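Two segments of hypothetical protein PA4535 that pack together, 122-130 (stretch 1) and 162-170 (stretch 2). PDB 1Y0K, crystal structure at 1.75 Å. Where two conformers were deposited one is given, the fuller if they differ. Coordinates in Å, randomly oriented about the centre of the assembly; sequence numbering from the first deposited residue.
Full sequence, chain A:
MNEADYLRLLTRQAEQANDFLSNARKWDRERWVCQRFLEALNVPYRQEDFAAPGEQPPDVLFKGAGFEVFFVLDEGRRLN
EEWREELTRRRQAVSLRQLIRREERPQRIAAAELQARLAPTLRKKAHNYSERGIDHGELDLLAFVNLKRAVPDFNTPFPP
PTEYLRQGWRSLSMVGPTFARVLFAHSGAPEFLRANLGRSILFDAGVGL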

ATOM      1  N   LEU A 122       6.965  -3.407   8.870  1.00 16.23           N
ATOM      2  CA  LEU A 122       8.025  -3.899   7.983  1.00 16.41           C
ATOM      3  C   LEU A 122       9.206  -4.503   8.752  1.00 16.55           C
ATOM      4  O   LEU A 122       9.750  -5.524   8.330  1.00 16.82           O
ATOM      5  N   ARG A 123       9.574  -3.890   9.882  1.00 16.25           N
ATOM      6  CA  ARG A 123      10.639  -4.434  10.747  1.00 16.96           C
ATOM      7  C   ARG A 123      10.275  -5.819  11.297  1.00 17.43           C
ATOM      8  O   ARG A 123      11.113  -6.726  11.299  1.00 18.37           O
ATOM      9  N   LYS A 124       9.032  -5.966  11.753  1.00 18.02           N
ATOM     10  CA  LYS A 124       8.545  -7.233  12.303  1.00 19.42           C
ATOM     11  C   LYS A 124       8.533  -8.317  11.232  1.00 18.44           C
ATOM     12  O   LYS A 124       8.985  -9.450  11.469  1.00 17.90           O
ATOM     13  N   LYS A 125       8.021  -7.974  10.048  1.00 17.58           N
ATOM     14  CA  LYS A 125       8.033  -8.929   8.920  1.00 16.97           C
ATOM     15  C   LYS A 125       9.443  -9.337   8.517  1.00 17.09           C
ATOM     16  O   LYS A 125       9.733 -10.530   8.377  1.00 16.57           O
ATOM     17  N   ALA A 126      10.319  -8.352   8.312  1.00 16.87           N
ATOM     18  CA  ALA A 126      11.695  -8.633   7.946  1.00 17.33           C
ATOM     19  C   ALA A 126      12.325  -9.605   8.955  1.00 17.83           C
ATOM     20  O   ALA A 126      12.961 -10.587   8.563  1.00 17.64           O
ATOM     21  N   HIS A 127      12.113  -9.350  10.244  1.00 18.60           N
ATOM     22  CA  HIS A 127      12.617 -10.248  11.303  1.00 19.68           C
ATOM     23  C   HIS A 127      12.028 -11.653  11.210  1.00 19.83           C
ATOM     24  O   HIS A 127      12.779 -12.633  11.157  1.00 19.90           O
ATOM     25  N   ASN A 128      10.697 -11.736  11.206  1.00 19.69           N
ATOM     26  CA  ASN A 128       9.993 -13.019  11.160  0.50 19.89           C
ATOM     27  C   ASN A 128      10.437 -13.845   9.959  1.00 19.98           C
ATOM     28  O   ASN A 128      10.705 -15.041  10.081  1.00 19.62           O
ATOM     29  N   TYR A 129      10.525 -13.199   8.801  1.00 19.97           N
ATOM     30  CA  TYR A 129      10.935 -13.883   7.576  1.00 20.54           C
ATOM     31  C   TYR A 129      12.412 -14.294   7.577  1.00 21.31           C
ATOM     32  O   TYR A 129      12.759 -15.362   7.067  1.00 21.45           O
ATOM     33  N   SER A 130      13.278 -13.456   8.152  1.00 21.43           N
ATOM     34  CA  SER A 130      14.695 -13.809   8.313  1.00 22.04           C
ATOM     35  C   SER A 130      14.855 -15.044   9.191  1.00 21.98           C
ATOM     36  O   SER A 130      15.643 -15.947   8.871  1.00 22.15           O
ATOM     37  N   THR A 162      15.368   4.005   2.233  1.00 20.78           N
ATOM     38  CA  THR A 162      16.615   3.257   2.477  1.00 20.87           C
ATOM     39  C   THR A 162      16.469   2.091   3.462  1.00 20.01           C
ATOM     40  O   THR A 162      17.018   1.011   3.237  1.00 19.42           O
ATOM     41  N   GLU A 163      15.729   2.302   4.550  1.00 18.97           N
ATOM     42  CA  GLU A 163      15.564   1.240   5.534  1.00 18.74           C
ATOM     43  C   GLU A 163      14.839   0.064   4.895  1.00 18.08           C
ATOM     44  O   GLU A 163      15.159  -1.090   5.158  1.00 18.03           O
ATOM     45  N   TYR A 164      13.863   0.364   4.046  1.00 17.32           N
ATOM     46  CA  TYR A 164      13.035  -0.692   3.476  1.00 16.75           C
ATOM     47  C   TYR A 164      13.770  -1.412   2.346  1.00 16.18           C
ATOM     48  O   TYR A 164      13.645  -2.628   2.194  1.00 15.90           O
ATOM     49  N   LEU A 165      14.544  -0.658   1.575  1.00 16.26           N
ATOM     50  CA  LEU A 165      15.469  -1.251   0.596  1.00 16.82           C
ATOM     51  C   LEU A 165      16.408  -2.248   1.279  1.00 17.27           C
ATOM     52  O   LEU A 165      16.579  -3.375   0.808  1.00 17.00           O
ATOM     53  N   ARG A 166      16.991  -1.839   2.405  1.00 17.75           N
ATOM     54  CA  ARG A 166      17.911  -2.701   3.157  1.00 18.75           C
ATOM     55  C   ARG A 166      17.270  -3.992   3.705  1.00 18.24           C
ATOM     56  O   ARG A 166      17.966  -4.973   3.957  1.00 18.66           O
ATOM     57  N   GLN A 167      15.948  -4.000   3.872  1.00 17.83           N
ATOM     58  CA  GLN A 167      15.232  -5.195   4.365  1.00 17.46           C
ATOM     59  C   GLN A 167      15.134  -6.319   3.323  1.00 17.36           C
ATOM     60  O   GLN A 167      14.808  -7.471   3.663  1.00 17.97           O
ATOM     61  N   GLY A 168      15.399  -5.972   2.063  1.00 16.95           N
ATOM     62  CA  GLY A 168      15.567  -6.951   0.985  1.00 16.21           C
ATOM     63  C   GLY A 168      14.356  -7.300   0.138  1.00 15.98           C
ATOM     64  O   GLY A 168      14.450  -8.168  -0.735  1.00 16.00           O
ATOM     65  N   TRP A 169      13.224  -6.634   0.369  1.00 14.60           N
ATOM     66  CA  TRP A 169      12.019  -6.852  -0.458  1.00 14.20           C
ATOM     67  C   TRP A 169      12.280  -6.595  -1.940  1.00 13.72           C
ATOM     68  O   TRP A 169      13.104  -5.753  -2.294  1.00 13.12           O
ATOM     69  N   ARG A 170      11.545  -7.290  -2.810  1.00 13.14           N
ATOM     70  CA  ARG A 170      11.663  -7.040  -4.246  1.00 12.82           C
ATOM     71  C   ARG A 170      11.104  -5.666  -4.644  1.00 12.81           C
ATOM     72  O   ARG A 170      11.637  -4.989  -5.528  1.00 12.96           O
TER

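The contact between residues 122-130 and 162-170 of PA4535 illustrates a common arrangement, in which a small apolar patch on one helix receives side chains from a helix and the turn after it, with a salt bridge at its exposed margin. L122, A126 and Y129 recur at the helical spacing of three to four residues, so all three direct their CA-to-CB bonds toward the other stretch.

L122, in the mt rotamer, divides its two methyls between aromatic partners. L122 CD1 sits 3.7 Å from the centroid of the Y164 ring, close to the ring normal, a CH-pi contact over the face; L122 CD2 lies 3.9 Å from W169 NE1. Y164 (chi1 m) leaves its backbone sideways, yet its ring comes nearer and reaches L122.

W169, also m at chi1, follows G168, whose positive phi marks the departure from helical geometry. The indole of W169 turns its edge to the helix backbone, with W169 CH2 3.6 Å from A126 N and W169 CZ2 3.8 Å from L122 O; W169 CZ2 also packs 3.9 Å from A126 CB, which stands out of the ring plane. W169 CZ3 comes within 3.8 Å of Y129 CD2, the two rings meeting edge to edge; Y129 has chi1 m. K125 adds its CB, 3.9 Å from W169 CH2, before its chain leads away.

Q167 shows how a polar side chain can be accommodated beside such a patch. With chi1 m and chi2 t, its CG packs 4.0 Å from A126 CB, while its OE1 accepts a hydrogen bond from W169 NE1 (2.9 Å) within the same stretch. That same OE1 lies 3.4 Å from L122 CB.

At the exposed margin, R123 starts sideways, but its extended chain (m, t, t) brings the guanidinium to E163, whose chi1 and chi2 are both t. Two nearly straight hydrogen bonds result, R123 NE to E163 OE2 at 2.6 Å and R123 NH2 to E163 OE1 at 3.0 Å, forming a bidentate salt bridge.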

ATOM      1  CB  LEU A 122       8.479  -2.833   6.994  1.00 16.45           C
ATOM      2  CG  LEU A 122       7.458  -2.563   5.868  1.00 15.71           C
ATOM      3  CD1 LEU A 122       7.943  -1.438   4.989  1.00 17.05           C
ATOM      4  CD2 LEU A 122       7.208  -3.820   5.000  1.00 18.31           C
ATOM      5  CB  ARG A 123      10.950  -3.477  11.903  1.00 16.49           C
ATOM      6  CG  ARG A 123      11.623  -2.187  11.440  1.00 16.82           C
ATOM      7  CD  ARG A 123      11.705  -1.146  12.552  1.00 15.47           C
ATOM      8  NE  ARG A 123      12.169   0.143  12.036  1.00 16.30           N
ATOM      9  CZ  ARG A 123      11.805   1.326  12.524  1.00 16.71           C
ATOM     10  NH1 ARG A 123      10.966   1.406  13.551  1.00 16.89           N
ATOM     11  NH2 ARG A 123      12.270   2.436  11.972  1.00 17.77           N
ATOM     12  CB  LYS A 124       7.142  -7.082  12.893  1.00 19.59           C
ATOM     13  CG  LYS A 124       7.052  -6.266  14.179  1.00 21.79           C
ATOM     14  CD  LYS A 124       5.597  -6.223  14.669  1.00 22.74           C
ATOM     15  CE  LYS A 124       5.449  -5.468  15.994  1.00 27.51           C
ATOM     16  NZ  LYS A 124       5.919  -6.267  17.170  1.00 30.41           N
ATOM     17  CB  LYS A 125       7.331  -8.347   7.694  1.00 16.63           C
ATOM     18  CG  LYS A 125       5.836  -8.248   7.790  1.00 17.78           C
ATOM     19  CD  LYS A 125       5.288  -7.884   6.405  1.00 18.27           C
ATOM     20  CE  LYS A 125       3.773  -7.829   6.376  1.00 20.28           C
ATOM     21  NZ  LYS A 125       3.146  -9.158   6.629  1.00 20.21           N
ATOM     22  CB  ALA A 126      12.497  -7.353   7.850  1.00 17.14           C
ATOM     23  CB  HIS A 127      12.343  -9.683  12.701  1.00 20.14           C
ATOM     24  CG  HIS A 127      12.729 -10.624  13.804  1.00 21.99           C
ATOM     25  ND1 HIS A 127      14.041 -10.942  14.076  1.00 25.00           N
ATOM     26  CD2 HIS A 127      11.978 -11.345  14.670  1.00 23.83           C
ATOM     27  CE1 HIS A 127      14.085 -11.801  15.080  1.00 24.11           C
ATOM     28  NE2 HIS A 127      12.846 -12.066  15.456  1.00 24.67           N
ATOM     29  CB  ASN A 128       8.470 -12.821  11.143  0.50 19.84           C
ATOM     30  CG  ASN A 128       7.907 -12.352  12.490  0.50 20.25           C
ATOM     31  OD1 ASN A 128       8.570 -12.429  13.526  0.50 20.96           O
ATOM     32  ND2 ASN A 128       6.665 -11.882  12.471  0.50 20.81           N
ATOM     33  CB  TYR A 129      10.563 -13.038   6.343  1.00 20.90           C
ATOM     34  CG  TYR A 129       9.063 -12.844   6.199  1.00 20.85           C
ATOM     35  CD1 TYR A 129       8.169 -13.641   6.910  1.00 21.22           C
ATOM     36  CD2 TYR A 129       8.534 -11.882   5.331  1.00 22.49           C
ATOM     37  CE1 TYR A 129       6.804 -13.488   6.796  1.00 22.40           C
ATOM     38  CE2 TYR A 129       7.142 -11.719   5.207  1.00 21.93           C
ATOM     39  CZ  TYR A 129       6.294 -12.538   5.939  1.00 22.42           C
ATOM     40  OH  TYR A 129       4.928 -12.441   5.853  1.00 23.87           O
ATOM     41  CB  SER A 130      15.489 -12.633   8.897  1.00 22.12           C
ATOM     42  OG  SER A 130      15.681 -11.631   7.908  1.00 24.24           O
ATOM     43  CB  THR A 162      17.758   4.185   2.933  1.00 21.62           C
ATOM     44  OG1 THR A 162      17.391   4.820   4.157  1.00 24.02           O
ATOM     45  CG2 THR A 162      18.045   5.265   1.874  1.00 22.92           C
ATOM     46  CB  GLU A 163      14.811   1.714   6.778  1.00 19.21           C
ATOM     47  CG  GLU A 163      14.820   0.661   7.891  1.00 18.49           C
ATOM     48  CD  GLU A 163      13.980   1.005   9.111  1.00 19.25           C
ATOM     49  OE1 GLU A 163      13.650   2.187   9.335  1.00 21.19           O
ATOM     50  OE2 GLU A 163      13.657   0.067   9.861  1.00 19.07           O
ATOM     51  CB  TYR A 164      11.678  -0.137   3.018  1.00 17.20           C
ATOM     52  CG  TYR A 164      10.957   0.682   4.081  1.00 16.63           C
ATOM     53  CD1 TYR A 164      11.087   0.387   5.456  1.00 17.20           C
ATOM     54  CD2 TYR A 164      10.164   1.759   3.724  1.00 16.14           C
ATOM     55  CE1 TYR A 164      10.430   1.149   6.426  1.00 18.11           C
ATOM     56  CE2 TYR A 164       9.500   2.525   4.687  1.00 17.48           C
ATOM     57  CZ  TYR A 164       9.644   2.221   6.028  1.00 17.95           C
ATOM     58  OH  TYR A 164       8.986   2.996   6.955  1.00 18.08           O
ATOM     59  CB  LEU A 165      16.280  -0.174  -0.116  1.00 17.29           C
ATOM     60  CG  LEU A 165      15.594   0.622  -1.232  1.00 18.60           C
ATOM     61  CD1 LEU A 165      16.360   1.906  -1.522  1.00 20.21           C
ATOM     62  CD2 LEU A 165      15.477  -0.236  -2.490  1.00 20.67           C
ATOM     63  CB  ARG A 166      18.627  -1.910   4.267  1.00 19.46           C
ATOM     64  CG  ARG A 166      19.695  -0.951   3.720  1.00 23.40           C
ATOM     65  CD  ARG A 166      20.719  -0.552   4.780  1.00 29.91           C
ATOM     66  NE  ARG A 166      20.150   0.348   5.780  1.00 34.51           N
ATOM     67  CZ  ARG A 166      20.140   1.676   5.684  1.00 37.44           C
ATOM     68  NH1 ARG A 166      20.679   2.286   4.630  1.00 38.19           N
ATOM     69  NH2 ARG A 166      19.587   2.400   6.649  1.00 39.28           N
ATOM     70  CB  GLN A 167      13.844  -4.815   4.904  1.00 17.11           C
ATOM     71  CG  GLN A 167      13.885  -4.018   6.218  1.00 16.93           C
ATOM     72  CD  GLN A 167      12.558  -3.362   6.570  1.00 17.57           C
ATOM     73  OE1 GLN A 167      11.654  -3.250   5.726  1.00 17.55           O
ATOM     74  NE2 GLN A 167      12.432  -2.919   7.830  1.00 17.91           N
ATOM     75  CB  TRP A 169      10.866  -5.925  -0.020  1.00 14.40           C
ATOM     76  CG  TRP A 169      10.732  -5.757   1.447  1.00 14.79           C
ATOM     77  CD1 TRP A 169      10.924  -4.601   2.167  1.00 15.64           C
ATOM     78  CD2 TRP A 169      10.398  -6.772   2.398  1.00 14.51           C
ATOM     79  NE1 TRP A 169      10.703  -4.841   3.506  1.00 15.17           N
ATOM     80  CE2 TRP A 169      10.395  -6.164   3.677  1.00 14.77           C
ATOM     81  CE3 TRP A 169      10.105  -8.141   2.299  1.00 15.44           C
ATOM     82  CZ2 TRP A 169      10.101  -6.874   4.839  1.00 14.54           C
ATOM     83  CZ3 TRP A 169       9.818  -8.841   3.453  1.00 15.10           C
ATOM     84  CH2 TRP A 169       9.818  -8.206   4.709  1.00 15.85           C
ATOM     85  CB  ARG A 170      10.946  -8.124  -5.044  1.00 12.62           C
ATOM     86  CG  ARG A 170      11.212  -7.972  -6.543  1.00 13.50           C
ATOM     87  CD  ARG A 170      10.843  -9.207  -7.308  1.00 15.18           C
ATOM     88  NE  ARG A 170       9.403  -9.447  -7.326  1.00 16.76           N
ATOM     89  CZ  ARG A 170       8.859 -10.515  -7.894  1.00 18.53           C
ATOM     90  NH1 ARG A 170       9.647 -11.422  -8.468  1.00 19.35           N
ATOM     91  NH2 ARG A 170       7.544 -10.690  -7.881  1.00 19.69           N
TER